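Local atomic coordinates of exoribonuclease II, mitochondrial (Candida glabrata, PDB entry 6F3H), a protein that degrades mitochondrial RNA in the 3'-to-5' direction as the exoribonuclease component of the mtEXO RNA degradosome. Residues A[476-481]-A[487-492]; A[395-400]-A[425-430]; A[319-324]-A[334-339]; A[296-301]-A[315-320]. The protein carries 1 engineered substitution. All coordinates share one frame; numbering follows the deposited sequence.

How the contacts relate
From the N terminus the chain first meets contact 4, which closes a 13-residue span between segments 296-301 and 315-320, on helices 293-303 and 311-322. Contact 3 begins where contact 4 ends, on the shared residues Lys-319 and Ile-320, and closes a nine-residue loop to helix 334-343. These two make one helical packing unit. Contact 2, centred about 52 Å from contact 4 and about 54 Å from contact 3, closes a 24-residue excursion within the RNB domain. Contact 1 follows in series with a five-residue turn. Contacts 2 and 1 reach neighbouring strands of one sheet, 421-429 and 488-499, and meet where Ser-492 OG probably hydrogen-bonds His-427 ND1.

Contact 1: A[476-481]-A[487-492]; sequences CNRADL and KTETIS
Arg-478 and Glu-489 form the polar part of this contact, a salt bridge between the end of helix 473-479 and the start of strand 488-499. Arg-478 NH2 donates to Glu-489 OE2 at 2.8 Å, with an N-H...O angle of 150°. The acceptor lies in the guanidinium plane, at its edge, and OE2 is met nearly along its C-O axis. The carboxylate is turned by 70° against the guanidinium, so only OE2 bonds to this guanidinium. The arginine reaches this far because its chain runs extended from CG to NE. Glu-489 OE1 forms a second salt bridge, with Arg-389, so the carboxylate probably stays ionised between two positive charges.

Between helix and strand the chain makes a short turn inside the RNB domain, close to its magnesium site. Leu-481 bonds to Ile-408 through the backbone. Asp-480 OD1 also accepts from Ile-408 N. Ile-408 lies in the sequence between the magnesium ligands Asp-401 and Asp-410.

The apolar part is small and buried. Leu-481 CD2 packs on Thr-488 CG2 at 3.6 Å, the two side chains meeting at a slant. The threonine methyl is trans to its own backbone N and turns to the leucine, and it also lies 4.1 Å from Asp-480 O. Thr-488 OG1 bonds instead to Arg-486 O.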
loop_
_atom_site.group_PDB
_atom_site.type_symbol
_atom_site.label_atom_id
_atom_site.label_comp_id
_atom_site.label_asym_id
_atom_site.label_seq_id
_atom_site.Cartn_x
_atom_site.Cartn_y
_atom_site.Cartn_z
ATOM N N CYS A 476 16.941 8.702 13.276
ATOM C CA CYS A 476 17.079 7.263 13.098
ATOM C C CYS A 476 18.329 6.736 13.790
ATOM O O CYS A 476 18.300 5.670 14.412
ATOM C CB CYS A 476 17.095 6.908 11.605
ATOM S SG CYS A 476 15.499 7.049 10.695
ATOM N N ASN A 477 19.430 7.472 13.690
ATOM C CA ASN A 477 20.664 7.071 14.347
ATOM C C ASN A 477 20.477 6.990 15.847
ATOM O O ASN A 477 20.969 6.057 16.494
ATOM C CB ASN A 477 21.755 8.065 13.985
ATOM C CG ASN A 477 22.359 7.766 12.645
ATOM O OD1 ASN A 477 22.433 6.602 12.241
ATOM N ND2 ASN A 477 22.751 8.812 11.918
ATOM N N ARG A 478 19.758 7.961 16.418
ATOM C CA ARG A 478 19.558 7.983 17.859
ATOM C C ARG A 478 18.639 6.866 18.298
ATOM O O ARG A 478 18.941 6.135 19.244
ATOM C CB ARG A 478 18.981 9.317 18.324
ATOM C CG ARG A 478 18.463 9.193 19.729
ATOM C CD ARG A 478 18.531 10.459 20.534
ATOM N NE ARG A 478 18.213 10.147 21.928
ATOM C CZ ARG A 478 18.880 10.610 22.986
ATOM N NH1 ARG A 478 19.927 11.414 22.821
ATOM N NH2 ARG A 478 18.506 10.254 24.215
ATOM N N ALA A 479 17.524 6.702 17.617
ATOM C CA ALA A 479 16.512 5.786 18.109
ATOM C C ALA A 479 16.806 4.330 17.779
ATOM O O ALA A 479 16.241 3.443 18.430
ATOM C CB ALA A 479 15.155 6.194 17.523
ATOM N N ASP A 480 17.721 4.079 16.845
ATOM C CA ASP A 480 18.001 2.732 16.368
ATOM C C ASP A 480 18.518 1.831 17.475
ATOM O O ASP A 480 19.368 2.227 18.286
ATOM C CB ASP A 480 19.035 2.778 15.238
ATOM C CG ASP A 480 18.426 2.563 13.873
ATOM O OD1 ASP A 480 17.558 1.678 13.760
ATOM O OD2 ASP A 480 18.811 3.257 12.908
ATOM N N LEU A 481 18.024 0.598 17.479
ATOM C CA LEU A 481 18.606 -0.408 18.346
ATOM C C LEU A 481 19.872 -0.969 17.716
ATOM O O LEU A 481 20.269 -0.614 16.602
ATOM C CB LEU A 481 17.631 -1.545 18.610
ATOM C CG LEU A 481 16.291 -1.244 19.252
ATOM C CD1 LEU A 481 15.854 -2.455 20.032
ATOM C CD2 LEU A 481 16.356 -0.040 20.160
ATOM N N LYS A 487 23.877 3.044 25.783
ATOM C CA LYS A 487 22.653 3.118 26.553
ATOM C C LYS A 487 21.564 3.570 25.577
ATOM O O LYS A 487 21.707 4.582 24.879
ATOM C CB LYS A 487 22.843 4.032 27.764
ATOM C CG LYS A 487 22.170 5.355 27.700
ATOM C CD LYS A 487 21.852 5.862 29.075
ATOM C CE LYS A 487 21.059 7.153 28.989
ATOM N NZ LYS A 487 20.345 7.469 30.259
ATOM N N THR A 488 20.543 2.733 25.432
ATOM C CA THR A 488 19.614 2.804 24.312
ATOM C C THR A 488 18.187 2.683 24.826
ATOM O O THR A 488 17.798 1.643 25.366
ATOM C CB THR A 488 19.920 1.701 23.300
ATOM O OG1 THR A 488 21.144 2.024 22.623
ATOM C CG2 THR A 488 18.800 1.568 22.295
ATOM N N GLU A 489 17.430 3.763 24.681
ATOM C CA GLU A 489 16.063 3.829 25.169
ATOM C C GLU A 489 15.146 2.939 24.355
ATOM O O GLU A 489 15.255 2.849 23.132
ATOM C CB GLU A 489 15.556 5.261 25.132
ATOM C CG GLU A 489 16.626 6.294 25.406
ATOM C CD GLU A 489 16.035 7.608 25.881
ATOM O OE1 GLU A 489 15.041 7.562 26.646
ATOM O OE2 GLU A 489 16.551 8.681 25.491
ATOM N N THR A 490 14.233 2.276 25.039
ATOM C CA THR A 490 13.316 1.391 24.367
ATOM C C THR A 490 11.946 1.627 24.925
ATOM O O THR A 490 11.764 2.316 25.931
ATOM C CB THR A 490 13.605 -0.088 24.586
ATOM O OG1 THR A 490 13.041 -0.470 25.845
ATOM C CG2 THR A 490 15.056 -0.336 24.602
ATOM N N ILE A 491 10.995 0.967 24.291
ATOM C CA ILE A 491 9.730 0.637 24.902
ATOM C C ILE A 491 9.675 -0.872 24.946
ATOM O O ILE A 491 9.727 -1.526 23.900
ATOM C CB ILE A 491 8.544 1.190 24.109
ATOM C CG1 ILE A 491 8.622 2.713 24.026
ATOM C CG2 ILE A 491 7.254 0.785 24.776
ATOM C CD1 ILE A 491 7.300 3.364 23.547
ATOM N N SER A 492 9.545 -1.428 26.137
ATOM C CA SER A 492 9.739 -2.852 26.289
ATOM C C SER A 492 8.489 -3.514 26.839
ATOM O O SER A 492 7.853 -3.021 27.779
ATOM C CB SER A 492 10.953 -3.121 27.165
ATOM O OG SER A 492 12.085 -2.440 26.643
#

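Contact 2: A[395-400]-A[425-430]; sequences MPVFCI and HIHIAD
Val-397 meets the ring of His-427 with both methyls, CG1 at its edge. Val-397 CG1 lies 3.5 Å from His-427 CD2, near the plane of the imidazole. The other methyl, CG2, stands well out of the ring plane, 3.8 Å from His-427 CD2. Both ring nitrogens are hydrogen-bonded, ND1 with Ser-492 OG and NE2 with Ser-413 OG, which fixes the rotation of the ring. One ring face has His-425 O 3.7 Å above its plane, offset toward the rim.

Selenomethionine Met-395 makes the second half of the contact. Its chain leaves the backbone with CG trans to N (chi1 168°) and bends at the last torsion, bringing the methyl to His-425. CE is 3.3 Å from His-425 CD2. The selenium sits 4.7 Å from the centre of that ring, 33° off the normal, an oblique chalcogen-aromatic approach. His-425 ND1 bonds to Ser-494 OG. Phe-392 meets both histidines edge to face.

Phe-398 pairs its backbone with Ile-412, while His-427 pairs with Gly-411. Strand 410-416 therefore joins the two segments, and their side chains pack beside it. This is a flank of the RNB-domain sheet, next to the strand whose Asp-410 binds magnesium.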
loop_
_atom_site.group_PDB
_atom_site.type_symbol
_atom_site.label_atom_id
_atom_site.label_comp_id
_atom_site.label_asym_id
_atom_site.label_seq_id
_atom_site.Cartn_x
_atom_site.Cartn_y
_atom_site.Cartn_z
HETATM N N MSE A 395 21.763 -7.448 30.344
HETATM C CA MSE A 395 20.941 -8.421 29.705
HETATM C C MSE A 395 21.040 -8.265 28.201
HETATM O O MSE A 395 20.897 -7.151 27.676
HETATM C CB MSE A 395 19.520 -8.259 30.152
HETATM C CG MSE A 395 18.578 -9.036 29.315
HETATM SE SE MSE A 395 16.749 -8.617 29.782
HETATM C CE MSE A 395 16.018 -10.433 29.736
ATOM N N PRO A 396 21.308 -9.383 27.522
ATOM C CA PRO A 396 21.552 -9.359 26.075
ATOM C C PRO A 396 20.268 -9.298 25.278
ATOM O O PRO A 396 19.298 -10.020 25.543
ATOM C CB PRO A 396 22.274 -10.680 25.804
ATOM C CG PRO A 396 21.938 -11.544 26.947
ATOM C CD PRO A 396 21.274 -10.752 28.043
ATOM N N VAL A 397 20.312 -8.456 24.246
ATOM C CA VAL A 397 19.189 -8.165 23.364
ATOM C C VAL A 397 19.554 -8.563 21.951
ATOM O O VAL A 397 20.492 -8.002 21.374
ATOM C CB VAL A 397 18.855 -6.676 23.378
ATOM C CG1 VAL A 397 17.629 -6.438 22.584
ATOM C CG2 VAL A 397 18.674 -6.251 24.806
ATOM N N PHE A 398 18.747 -9.432 21.354
ATOM C CA PHE A 398 18.988 -9.936 20.014
ATOM C C PHE A 398 18.198 -9.153 18.961
ATOM O O PHE A 398 16.964 -9.212 18.930
ATOM C CB PHE A 398 18.616 -11.412 19.956
ATOM C CG PHE A 398 19.324 -12.276 20.966
ATOM C CD1 PHE A 398 20.664 -12.605 20.800
ATOM C CD2 PHE A 398 18.634 -12.819 22.044
ATOM C CE1 PHE A 398 21.304 -13.435 21.711
ATOM C CE2 PHE A 398 19.267 -13.652 22.958
ATOM C CZ PHE A 398 20.598 -13.960 22.792
ATOM N N CYS A 399 18.915 -8.468 18.063
ATOM C CA CYS A 399 18.339 -7.726 16.936
ATOM C C CYS A 399 18.645 -8.479 15.649
ATOM O O CYS A 399 19.690 -8.280 15.024
ATOM C CB CYS A 399 18.890 -6.310 16.889
ATOM S SG CYS A 399 18.462 -5.328 18.343
ATOM N N ILE A 400 17.710 -9.337 15.254
ATOM C CA ILE A 400 17.901 -10.254 14.132
ATOM C C ILE A 400 17.367 -9.565 12.886
ATOM O O ILE A 400 16.174 -9.626 12.592
ATOM C CB ILE A 400 17.204 -11.576 14.377
ATOM C CG1 ILE A 400 17.503 -12.018 15.793
ATOM C CG2 ILE A 400 17.645 -12.586 13.342
ATOM C CD1 ILE A 400 16.932 -13.321 16.102
ATOM N N HIS A 425 11.185 -10.442 26.832
ATOM C CA HIS A 425 11.236 -8.999 26.727
ATOM C C HIS A 425 11.418 -8.620 25.281
ATOM O O HIS A 425 12.374 -9.059 24.636
ATOM C CB HIS A 425 12.367 -8.435 27.551
ATOM C CG HIS A 425 12.244 -8.740 29.005
ATOM N ND1 HIS A 425 11.532 -7.940 29.873
ATOM C CD2 HIS A 425 12.739 -9.758 29.743
ATOM C CE1 HIS A 425 11.608 -8.448 31.088
ATOM N NE2 HIS A 425 12.335 -9.549 31.037
ATOM N N ILE A 426 10.516 -7.789 24.792
ATOM C CA ILE A 426 10.553 -7.294 23.434
ATOM C C ILE A 426 10.821 -5.822 23.524
ATOM O O ILE A 426 9.978 -5.056 24.006
ATOM C CB ILE A 426 9.247 -7.564 22.704
ATOM C CG1 ILE A 426 8.796 -8.958 23.073
ATOM C CG2 ILE A 426 9.452 -7.434 21.217
ATOM C CD1 ILE A 426 9.756 -10.009 22.562
ATOM N N HIS A 427 11.987 -5.428 23.066
ATOM C CA HIS A 427 12.416 -4.053 23.180
ATOM C C HIS A 427 12.259 -3.414 21.828
ATOM O O HIS A 427 12.899 -3.824 20.859
ATOM C CB HIS A 427 13.851 -3.946 23.662
ATOM C CG HIS A 427 14.150 -4.892 24.763
ATOM N ND1 HIS A 427 13.639 -4.723 26.027
ATOM C CD2 HIS A 427 14.920 -6.002 24.802
ATOM C CE1 HIS A 427 14.058 -5.715 26.789
ATOM N NE2 HIS A 427 14.844 -6.500 26.072
ATOM N N ILE A 428 11.401 -2.426 21.772
ATOM C CA ILE A 428 11.091 -1.734 20.547
ATOM C C ILE A 428 11.784 -0.390 20.642
ATOM O O ILE A 428 11.761 0.245 21.702
ATOM C CB ILE A 428 9.568 -1.585 20.413
ATOM C CG1 ILE A 428 8.933 -2.952 20.209
ATOM C CG2 ILE A 428 9.259 -0.753 19.219
ATOM C CD1 ILE A 428 9.774 -3.880 19.364
ATOM N N ALA A 429 12.416 0.035 19.558
ATOM C CA ALA A 429 13.004 1.364 19.575
ATOM C C ALA A 429 11.938 2.378 19.972
ATOM O O ALA A 429 10.740 2.149 19.764
ATOM C CB ALA A 429 13.592 1.700 18.213
ATOM N N ASP A 430 12.332 3.510 20.534
ATOM C CA ASP A 430 11.358 4.473 21.030
ATOM C C ASP A 430 11.534 5.788 20.294
ATOM O O ASP A 430 12.031 6.778 20.847
ATOM C CB ASP A 430 11.462 4.682 22.535
ATOM C CG ASP A 430 10.526 5.745 23.008
ATOM O OD1 ASP A 430 9.353 5.709 22.575
ATOM O OD2 ASP A 430 10.959 6.615 23.790
#

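Contact 3: A[319-324]-A[334-339]; sequences KIFRHI and RSLCGK
Phe-321 of helix 311-322 is packed against Leu-336 and Cys-337 of helix 334-343, and this is the tight part of the contact. Leu-336 CD2 lies over one face of the ring, 3.6 Å above its plane and offset toward the rim. It is 4.0 Å from the ring centre and 25° off the normal, a CH-pi contact. Phe-321 and Leu-336 reach past one another from opposing helices. Cys-337 SG meets the ring obliquely at its far end, 3.9 Å from Phe-321 CZ. Leu-336 has CG trans to its backbone N (chi1 -151°), which carries CD2 out over the phenyl.

The other side of helix 311-322 is looser and more polar. Arg-322 is exposed there, and His-323 folds back on its own helix. Its ND1 donates to Lys-319 O at 2.6 Å with an N-H...O angle of 173°; the oxygen is in the imidazole plane, but the donor stands above the carbonyl plane. Lys-339 of the partner helix is exposed too.

The chemistry between the helices is wholly apolar and sulfur-aromatic. The pair is thus held by dispersion and shape, with polar bonding kept within each helix or directed to other partners, as with Ser-335 OG and Asp-821.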
loop_
_atom_site.group_PDB
_atom_site.type_symbol
_atom_site.label_atom_id
_atom_site.label_comp_id
_atom_site.label_asym_id
_atom_site.label_seq_id
_atom_site.Cartn_x
_atom_site.Cartn_y
_atom_site.Cartn_z
ATOM N N LYS A 319 0.844 11.594 -32.493
ATOM C CA LYS A 319 1.283 12.346 -33.663
ATOM C C LYS A 319 2.796 12.398 -33.745
ATOM O O LYS A 319 3.382 12.253 -34.822
ATOM C CB LYS A 319 0.700 13.756 -33.601
ATOM C CG LYS A 319 -0.742 13.874 -34.108
ATOM C CD LYS A 319 -1.449 15.135 -33.659
ATOM C CE LYS A 319 -2.524 15.535 -34.656
ATOM N NZ LYS A 319 -2.885 14.439 -35.599
ATOM N N ILE A 320 3.446 12.596 -32.612
ATOM C CA ILE A 320 4.899 12.642 -32.583
ATOM C C ILE A 320 5.501 11.306 -32.987
ATOM O O ILE A 320 6.410 11.245 -33.815
ATOM C CB ILE A 320 5.371 13.038 -31.183
ATOM C CG1 ILE A 320 4.880 14.433 -30.853
ATOM C CG2 ILE A 320 6.863 12.929 -31.118
ATOM C CD1 ILE A 320 5.414 14.926 -29.586
ATOM N N PHE A 321 5.033 10.217 -32.395
ATOM C CA PHE A 321 5.554 8.928 -32.802
ATOM C C PHE A 321 5.275 8.691 -34.264
ATOM O O PHE A 321 6.110 8.142 -34.982
ATOM C CB PHE A 321 4.925 7.814 -31.984
ATOM C CG PHE A 321 5.443 7.723 -30.583
ATOM C CD1 PHE A 321 6.717 8.109 -30.280
ATOM C CD2 PHE A 321 4.663 7.195 -29.583
ATOM C CE1 PHE A 321 7.191 8.006 -29.012
ATOM C CE2 PHE A 321 5.143 7.091 -28.308
ATOM C CZ PHE A 321 6.409 7.502 -28.030
ATOM N N ARG A 322 4.109 9.131 -34.730
ATOM C CA ARG A 322 3.762 8.932 -36.129
ATOM C C ARG A 322 4.750 9.647 -37.030
ATOM O O ARG A 322 4.988 9.218 -38.154
ATOM C CB ARG A 322 2.326 9.411 -36.382
ATOM C CG ARG A 322 1.754 8.901 -37.681
ATOM C CD ARG A 322 0.407 9.458 -38.181
ATOM N NE ARG A 322 -0.105 10.706 -37.623
ATOM C CZ ARG A 322 0.199 11.905 -38.099
ATOM N NH1 ARG A 322 1.054 12.002 -39.109
ATOM N NH2 ARG A 322 -0.339 12.999 -37.564
ATOM N N HIS A 323 5.367 10.705 -36.547
ATOM C CA HIS A 323 6.331 11.435 -37.342
ATOM C C HIS A 323 7.760 10.949 -37.184
ATOM O O HIS A 323 8.662 11.600 -37.712
ATOM C CB HIS A 323 6.260 12.912 -37.016
ATOM C CG HIS A 323 5.089 13.597 -37.632
ATOM N ND1 HIS A 323 3.834 13.565 -37.067
ATOM C CD2 HIS A 323 4.964 14.282 -38.788
ATOM C CE1 HIS A 323 2.992 14.236 -37.828
ATOM N NE2 HIS A 323 3.653 14.677 -38.882
ATOM N N ILE A 324 8.016 9.891 -36.419
ATOM C CA ILE A 324 9.376 9.410 -36.187
ATOM C C ILE A 324 9.522 8.011 -36.764
ATOM O O ILE A 324 8.729 7.123 -36.442
ATOM C CB ILE A 324 9.732 9.425 -34.691
ATOM C CG1 ILE A 324 9.818 10.858 -34.188
ATOM C CG2 ILE A 324 11.061 8.760 -34.470
ATOM C CD1 ILE A 324 9.574 10.980 -32.760
ATOM N N ARG A 334 4.019 3.557 -22.353
ATOM C CA ARG A 334 5.010 4.246 -21.543
ATOM C C ARG A 334 6.404 3.773 -21.892
ATOM O O ARG A 334 7.326 4.583 -21.991
ATOM C CB ARG A 334 4.741 3.986 -20.074
ATOM C CG ARG A 334 3.275 3.984 -19.712
ATOM C CD ARG A 334 2.952 5.026 -18.700
ATOM N NE ARG A 334 3.609 4.735 -17.446
ATOM C CZ ARG A 334 3.049 4.040 -16.468
ATOM N NH1 ARG A 334 1.812 3.576 -16.630
ATOM N NH2 ARG A 334 3.732 3.803 -15.342
ATOM N N SER A 335 6.572 2.458 -22.073
ATOM C CA SER A 335 7.855 1.902 -22.499
ATOM C C SER A 335 8.365 2.612 -23.719
ATOM O O SER A 335 9.572 2.835 -23.874
ATOM C CB SER A 335 7.730 0.421 -22.800
ATOM O OG SER A 335 7.512 -0.272 -21.604
ATOM N N LEU A 336 7.451 2.954 -24.606
ATOM C CA LEU A 336 7.856 3.563 -25.848
ATOM C C LEU A 336 8.267 5.004 -25.607
ATOM O O LEU A 336 9.277 5.462 -26.144
ATOM C CB LEU A 336 6.704 3.446 -26.835
ATOM C CG LEU A 336 7.127 3.372 -28.286
ATOM C CD1 LEU A 336 7.644 1.989 -28.509
ATOM C CD2 LEU A 336 5.931 3.659 -29.144
ATOM N N CYS A 337 7.562 5.703 -24.719
ATOM C CA CYS A 337 8.023 7.022 -24.311
ATOM C C CYS A 337 9.341 6.933 -23.581
ATOM O O CYS A 337 10.187 7.822 -23.706
ATOM C CB CYS A 337 6.998 7.691 -23.418
ATOM S SG CYS A 337 5.510 8.111 -24.262
ATOM N N GLY A 338 9.532 5.859 -22.814
ATOM C CA GLY A 338 10.798 5.661 -22.137
ATOM C C GLY A 338 11.935 5.467 -23.115
ATOM O O GLY A 338 12.953 6.150 -23.028
ATOM N N LYS A 339 11.761 4.549 -24.072
ATOM C CA LYS A 339 12.792 4.326 -25.080
ATOM C C LYS A 339 13.179 5.619 -25.758
ATOM O O LYS A 339 14.364 5.937 -25.888
ATOM C CB LYS A 339 12.304 3.350 -26.145
ATOM C CG LYS A 339 11.955 1.974 -25.640
ATOM C CD LYS A 339 11.885 1.003 -26.802
ATOM C CE LYS A 339 13.020 1.279 -27.785
ATOM N NZ LYS A 339 13.308 0.127 -28.684
#

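Contact 4: A[296-301]-A[315-320]; sequences RTLLND and TIISKI
Leu-298 and Ile-317 meet with no flat group between them. Neither segment presents a ring, amide or guanidinium to the other, so there are no faces or edges to cover. Aliphatic branches do all the touching. Leu-298 CD1 and Ile-317 CD1 are 3.8 Å apart, the nearest approach. The same isoleucine methyl is 4.1 Å from Leu-298 CG, so it lies along the CG-CD1 branch of the leucine. The other leucine methyl, CD2, lies 4.1 Å from Ile-317 CG1. The two side chains therefore lie side by side, pointing opposite ways. Leu-298 is placed for this by a chi1 of 152°, which sets CG on the far side from its backbone N.

Ile-316 adds a lighter contact. Its CG2 is 4.5 Å from Leu-298 CD2, while the end of its side chain turns off toward Leu-265 and Glu-266 of helix 251-281. Leu-299 and Ile-320 approach the opposing segment more loosely. Leu-299 packs more directly on Leu-340 and Leu-341 of helix 334-343.

The contact joins helices 293-303 and 311-322, which follow each other in the chain. Ile-307, in the loop between them, touches Leu-298, and Val-332 touches Ile-317. Helices 251-281 and 334-343 pack around the same pair.

Everything that meets here is buried hydrocarbon. Nothing in it fixes direction as a hydrogen bond would, so the fit rests on the shape of the branched side chains and on their removal from water. Polar groups such as Asp-301, bonded to Tyr-258, find their partners outside the contact.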
loop_
_atom_site.group_PDB
_atom_site.type_symbol
_atom_site.label_atom_id
_atom_site.label_comp_id
_atom_site.label_asym_id
_atom_site.label_seq_id
_atom_site.Cartn_x
_atom_site.Cartn_y
_atom_site.Cartn_z
ATOM N N ARG A 296 10.793 16.772 -23.697
ATOM C CA ARG A 296 11.324 15.713 -22.872
ATOM C C ARG A 296 10.472 15.585 -21.633
ATOM O O ARG A 296 10.029 14.486 -21.280
ATOM C CB ARG A 296 12.770 15.988 -22.524
ATOM C CG ARG A 296 13.664 15.746 -23.681
ATOM C CD ARG A 296 15.054 15.545 -23.214
ATOM N NE ARG A 296 15.713 16.715 -22.662
ATOM C CZ ARG A 296 16.997 16.967 -22.890
ATOM N NH1 ARG A 296 17.694 16.142 -23.656
ATOM N NH2 ARG A 296 17.587 18.030 -22.373
ATOM N N THR A 297 10.155 16.729 -21.024
ATOM C CA THR A 297 9.258 16.774 -19.876
ATOM C C THR A 297 7.985 16.007 -20.152
ATOM O O THR A 297 7.495 15.251 -19.311
ATOM C CB THR A 297 8.904 18.213 -19.541
ATOM O OG1 THR A 297 10.073 18.916 -19.125
ATOM C CG2 THR A 297 7.891 18.230 -18.436
ATOM N N LEU A 298 7.404 16.233 -21.315
ATOM C CA LEU A 298 6.140 15.594 -21.615
ATOM C C LEU A 298 6.303 14.087 -21.671
ATOM O O LEU A 298 5.567 13.354 -21.008
ATOM C CB LEU A 298 5.604 16.145 -22.927
ATOM C CG LEU A 298 4.712 15.191 -23.691
ATOM C CD1 LEU A 298 3.378 15.060 -23.001
ATOM C CD2 LEU A 298 4.504 15.757 -25.042
ATOM N N LEU A 299 7.312 13.607 -22.402
ATOM C CA LEU A 299 7.556 12.171 -22.464
ATOM C C LEU A 299 7.798 11.613 -21.082
ATOM O O LEU A 299 7.327 10.527 -20.732
ATOM C CB LEU A 299 8.773 11.879 -23.314
ATOM C CG LEU A 299 8.644 12.351 -24.739
ATOM C CD1 LEU A 299 10.032 12.327 -25.372
ATOM C CD2 LEU A 299 7.638 11.487 -25.458
ATOM N N ASN A 300 8.518 12.369 -20.280
ATOM C CA ASN A 300 8.796 11.946 -18.929
ATOM C C ASN A 300 7.510 11.798 -18.132
ATOM O O ASN A 300 7.252 10.740 -17.548
ATOM C CB ASN A 300 9.745 12.949 -18.304
ATOM C CG ASN A 300 10.151 12.565 -16.936
ATOM O OD1 ASN A 300 10.674 11.486 -16.709
ATOM N ND2 ASN A 300 9.923 13.459 -15.994
ATOM N N ASP A 301 6.674 12.835 -18.120
ATOM C CA ASP A 301 5.418 12.725 -17.401
ATOM C C ASP A 301 4.558 11.580 -17.926
ATOM O O ASP A 301 3.697 11.085 -17.201
ATOM C CB ASP A 301 4.660 14.056 -17.464
ATOM C CG ASP A 301 5.209 15.088 -16.482
ATOM O OD1 ASP A 301 5.823 14.655 -15.496
ATOM O OD2 ASP A 301 5.010 16.313 -16.647
ATOM N N THR A 315 -2.922 11.961 -27.702
ATOM C CA THR A 315 -2.997 12.170 -29.139
ATOM C C THR A 315 -1.774 12.915 -29.630
ATOM O O THR A 315 -1.168 12.535 -30.633
ATOM C CB THR A 315 -4.265 12.927 -29.496
ATOM O OG1 THR A 315 -5.382 12.032 -29.444
ATOM C CG2 THR A 315 -4.141 13.461 -30.882
ATOM N N ILE A 316 -1.411 13.990 -28.940
ATOM C CA ILE A 316 -0.176 14.695 -29.249
ATOM C C ILE A 316 0.956 13.703 -29.380
ATOM O O ILE A 316 1.692 13.688 -30.367
ATOM C CB ILE A 316 0.134 15.726 -28.158
ATOM C CG1 ILE A 316 -0.803 16.927 -28.264
ATOM C CG2 ILE A 316 1.532 16.204 -28.328
ATOM C CD1 ILE A 316 -0.579 17.727 -29.479
ATOM N N ILE A 317 1.076 12.819 -28.403
ATOM C CA ILE A 317 2.180 11.872 -28.401
ATOM C C ILE A 317 2.052 10.892 -29.553
ATOM O O ILE A 317 3.051 10.489 -30.146
ATOM C CB ILE A 317 2.228 11.164 -27.040
ATOM C CG1 ILE A 317 2.805 12.120 -25.984
ATOM C CG2 ILE A 317 2.960 9.877 -27.157
ATOM C CD1 ILE A 317 2.703 11.673 -24.565
ATOM N N SER A 318 0.823 10.503 -29.901
ATOM C CA SER A 318 0.626 9.638 -31.063
ATOM C C SER A 318 1.145 10.303 -32.328
ATOM O O SER A 318 1.856 9.678 -33.126
ATOM C CB SER A 318 -0.858 9.310 -31.220
ATOM O OG SER A 318 -1.316 8.478 -30.169
ATOM N N LYS A 319 0.844 11.594 -32.493
ATOM C CA LYS A 319 1.283 12.346 -33.663
ATOM C C LYS A 319 2.796 12.398 -33.745
ATOM O O LYS A 319 3.382 12.253 -34.822
ATOM C CB LYS A 319 0.700 13.756 -33.601
ATOM C CG LYS A 319 -0.742 13.874 -34.108
ATOM C CD LYS A 319 -1.449 15.135 -33.659
ATOM C CE LYS A 319 -2.524 15.535 -34.656
ATOM N NZ LYS A 319 -2.885 14.439 -35.599
ATOM N N ILE A 320 3.446 12.596 -32.612
ATOM C CA ILE A 320 4.899 12.642 -32.583
ATOM C C ILE A 320 5.501 11.306 -32.987
ATOM O O ILE A 320 6.410 11.245 -33.815
ATOM C CB ILE A 320 5.371 13.038 -31.183
ATOM C CG1 ILE A 320 4.880 14.433 -30.853
ATOM C CG2 ILE A 320 6.863 12.929 -31.118
ATOM C CD1 ILE A 320 5.414 14.926 -29.586
#